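Local coordinates for protein Non-ribosomal peptide synthetase (Methanobrevibacter ruminantium, PDB 6VTJ) that probably carries a peptide on a phosphopantetheine-bearing carrier domain and releases it reductively through an NADPH-dependent, Rossmann-type reductase domain, at residues G319-S323 against N337-N341. Residues are numbered along the deposited sequence; the frame is centred on the assembly and turned at random.
With PNS (4'-phosphopantetheine), chain B.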
loop_
_atom_site.group_PDB
_atom_site.type_symbol
_atom_site.label_atom_id
_atom_site.label_comp_id
_atom_site.label_asym_id
_atom_site.label_seq_id
_atom_site.Cartn_x
_atom_site.Cartn_y
_atom_site.Cartn_z
ATOM N N GLY A 319 -7.677 -0.078 1.561
ATOM C CA GLY A 319 -7.338 1.308 1.776
ATOM C C GLY A 319 -6.214 1.517 2.767
ATOM O O GLY A 319 -5.086 1.076 2.536
ATOM N N ASN A 320 -6.528 2.179 3.878
ATOM C CA ASN A 320 -5.559 2.555 4.912
ATOM C C ASN A 320 -5.551 1.459 5.978
ATOM O O ASN A 320 -6.347 1.476 6.921
ATOM C CB ASN A 320 -5.937 3.921 5.483
ATOM C CG ASN A 320 -4.981 4.413 6.575
ATOM O OD1 ASN A 320 -3.782 4.127 6.566
ATOM N ND2 ASN A 320 -5.520 5.179 7.509
ATOM N N LEU A 321 -4.617 0.508 5.838
ATOM C CA LEU A 321 -4.573 -0.696 6.668
ATOM C C LEU A 321 -4.057 -0.356 8.064
ATOM O O LEU A 321 -2.858 -0.105 8.246
ATOM C CB LEU A 321 -3.695 -1.761 6.015
ATOM C CG LEU A 321 -4.156 -2.256 4.645
ATOM C CD1 LEU A 321 -3.280 -3.392 4.182
ATOM C CD2 LEU A 321 -5.619 -2.693 4.673
ATOM N N MET A 322 -4.934 -0.432 9.059
ATOM C CA MET A 322 -4.639 0.049 10.405
ATOM C C MET A 322 -4.748 -1.080 11.434
ATOM O O MET A 322 -5.092 -2.224 11.122
ATOM C CB MET A 322 -5.571 1.216 10.754
ATOM C CG MET A 322 -5.127 2.526 10.082
ATOM S SD MET A 322 -3.607 3.170 10.816
ATOM C CE MET A 322 -2.322 2.918 9.559
ATOM N N SER A 323 -4.469 -0.722 12.683
ATOM C CA SER A 323 -4.343 -1.684 13.773
ATOM C C SER A 323 -5.646 -2.426 14.040
ATOM O O SER A 323 -6.747 -1.924 13.770
ATOM C CB SER A 323 -3.909 -0.963 15.049
ATOM O OG SER A 323 -2.919 -0.016 14.732
ATOM N N ASN A 337 4.935 3.106 8.260
ATOM C CA ASN A 337 3.636 3.512 7.732
ATOM C C ASN A 337 3.582 5.017 7.483
ATOM O O ASN A 337 3.829 5.806 8.400
ATOM C CB ASN A 337 2.525 3.124 8.709
ATOM C CG ASN A 337 1.166 3.316 8.113
ATOM O OD1 ASN A 337 0.536 4.367 8.293
ATOM N ND2 ASN A 337 0.708 2.318 7.350
ATOM N N ALA A 338 3.168 5.418 6.270
ATOM C CA ALA A 338 3.175 6.834 5.907
ATOM C C ALA A 338 2.071 7.624 6.610
ATOM O O ALA A 338 2.303 8.758 7.057
ATOM C CB ALA A 338 3.064 6.992 4.386
ATOM N N PHE A 339 0.866 7.062 6.712
ATOM C CA PHE A 339 -0.213 7.747 7.425
ATOM C C PHE A 339 0.173 8.018 8.878
ATOM O O PHE A 339 0.004 9.137 9.388
ATOM C CB PHE A 339 -1.490 6.901 7.340
ATOM C CG PHE A 339 -2.598 7.348 8.256
ATOM C CD1 PHE A 339 -3.374 8.445 7.943
ATOM C CD2 PHE A 339 -2.875 6.657 9.421
ATOM C CE1 PHE A 339 -4.398 8.846 8.785
ATOM C CE2 PHE A 339 -3.886 7.058 10.251
ATOM C CZ PHE A 339 -4.656 8.151 9.925
ATOM N N LEU A 340 0.713 7.007 9.559
ATOM C CA LEU A 340 1.095 7.207 10.951
ATOM C C LEU A 340 2.288 8.147 11.075
ATOM O O LEU A 340 2.353 8.911 12.027
ATOM C CB LEU A 340 1.386 5.864 11.629
ATOM C CG LEU A 340 0.145 4.994 11.897
ATOM C CD1 LEU A 340 0.538 3.604 12.335
ATOM C CD2 LEU A 340 -0.782 5.597 12.910
ATOM N N ASN A 341 3.238 8.130 10.136
ATOM C CA ASN A 341 4.379 9.039 10.269
ATOM C C ASN A 341 3.966 10.483 10.036
ATOM O O ASN A 341 4.538 11.404 10.633
ATOM C CB ASN A 341 5.504 8.646 9.296
ATOM C CG ASN A 341 6.302 7.443 9.773
ATOM O OD1 ASN A 341 6.458 7.214 10.977
ATOM N ND2 ASN A 341 6.802 6.660 8.830
HETATM O O23 PNS B . 13.388 2.162 1.104
HETATM P P24 PNS B . 13.188 3.087 2.213
HETATM O O26 PNS B . 13.362 2.567 3.541
HETATM O O27 PNS B . 11.688 3.408 2.172
HETATM C C28 PNS B . 11.135 4.507 2.835
HETATM C C29 PNS B . 9.719 4.819 2.381
HETATM C C30 PNS B . 9.198 5.950 3.220
HETATM C C31 PNS B . 9.737 5.274 0.932
HETATM C C32 PNS B . 8.832 3.575 2.601
HETATM O O33 PNS B . 9.077 3.076 3.886
HETATM C C34 PNS B . 7.354 3.844 2.383
HETATM O O35 PNS B . 6.985 4.135 1.289
HETATM N N36 PNS B . 6.521 3.743 3.419
HETATM C C37 PNS B . 5.104 3.908 3.373
HETATM C C38 PNS B . 4.349 2.640 3.053
HETATM C C39 PNS B . 2.883 2.781 3.299
HETATM O O40 PNS B . 2.459 3.372 4.234
HETATM N N41 PNS B . 2.122 2.204 2.427
HETATM O O HOH W 1 -1.640 2.937 5.533
#
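One face of the Phe339 ring is covered by the side-chain amide of Asn320, whose ND2 sits 3.5 Å above the plane, over the ring centre. The amide does not lie flat on the ring: the planes stand 71° apart, with ND2 over the ring and OD1 near Phe339 CB. Met322, at the end of strand 313-322 of the reductase sheet, meets the same ring obliquely, in a Met-aromatic contact with SD 4.9 Å from the Phe339 centroid. With the chain bent at chi2 (-71°), Met322 CE lies against Phe339 CD2, Leu340 CG and Asn337 OD1 (3.4 Å). Asn337 is the N-cap of helix 338-349; its OD1 accepts from Leu340 N (2.9 Å) on a lone pair in the carbonyl plane. The other end of this amide, ND2, donates to a water that in turn donates to Asn320 OD1 (2.7 Å), a bridge between segments that share no direct hydrogen bond. Met363 of the neighbouring strand 360-365 also touches Asn320, Met322 and Phe339. Asn337 is thus fixed at both ends of its amide, consistent with a firmly held helix start, where Ala338 N donates almost straight (173°) to O40 of the phosphopantetheine, 3.0 Å away.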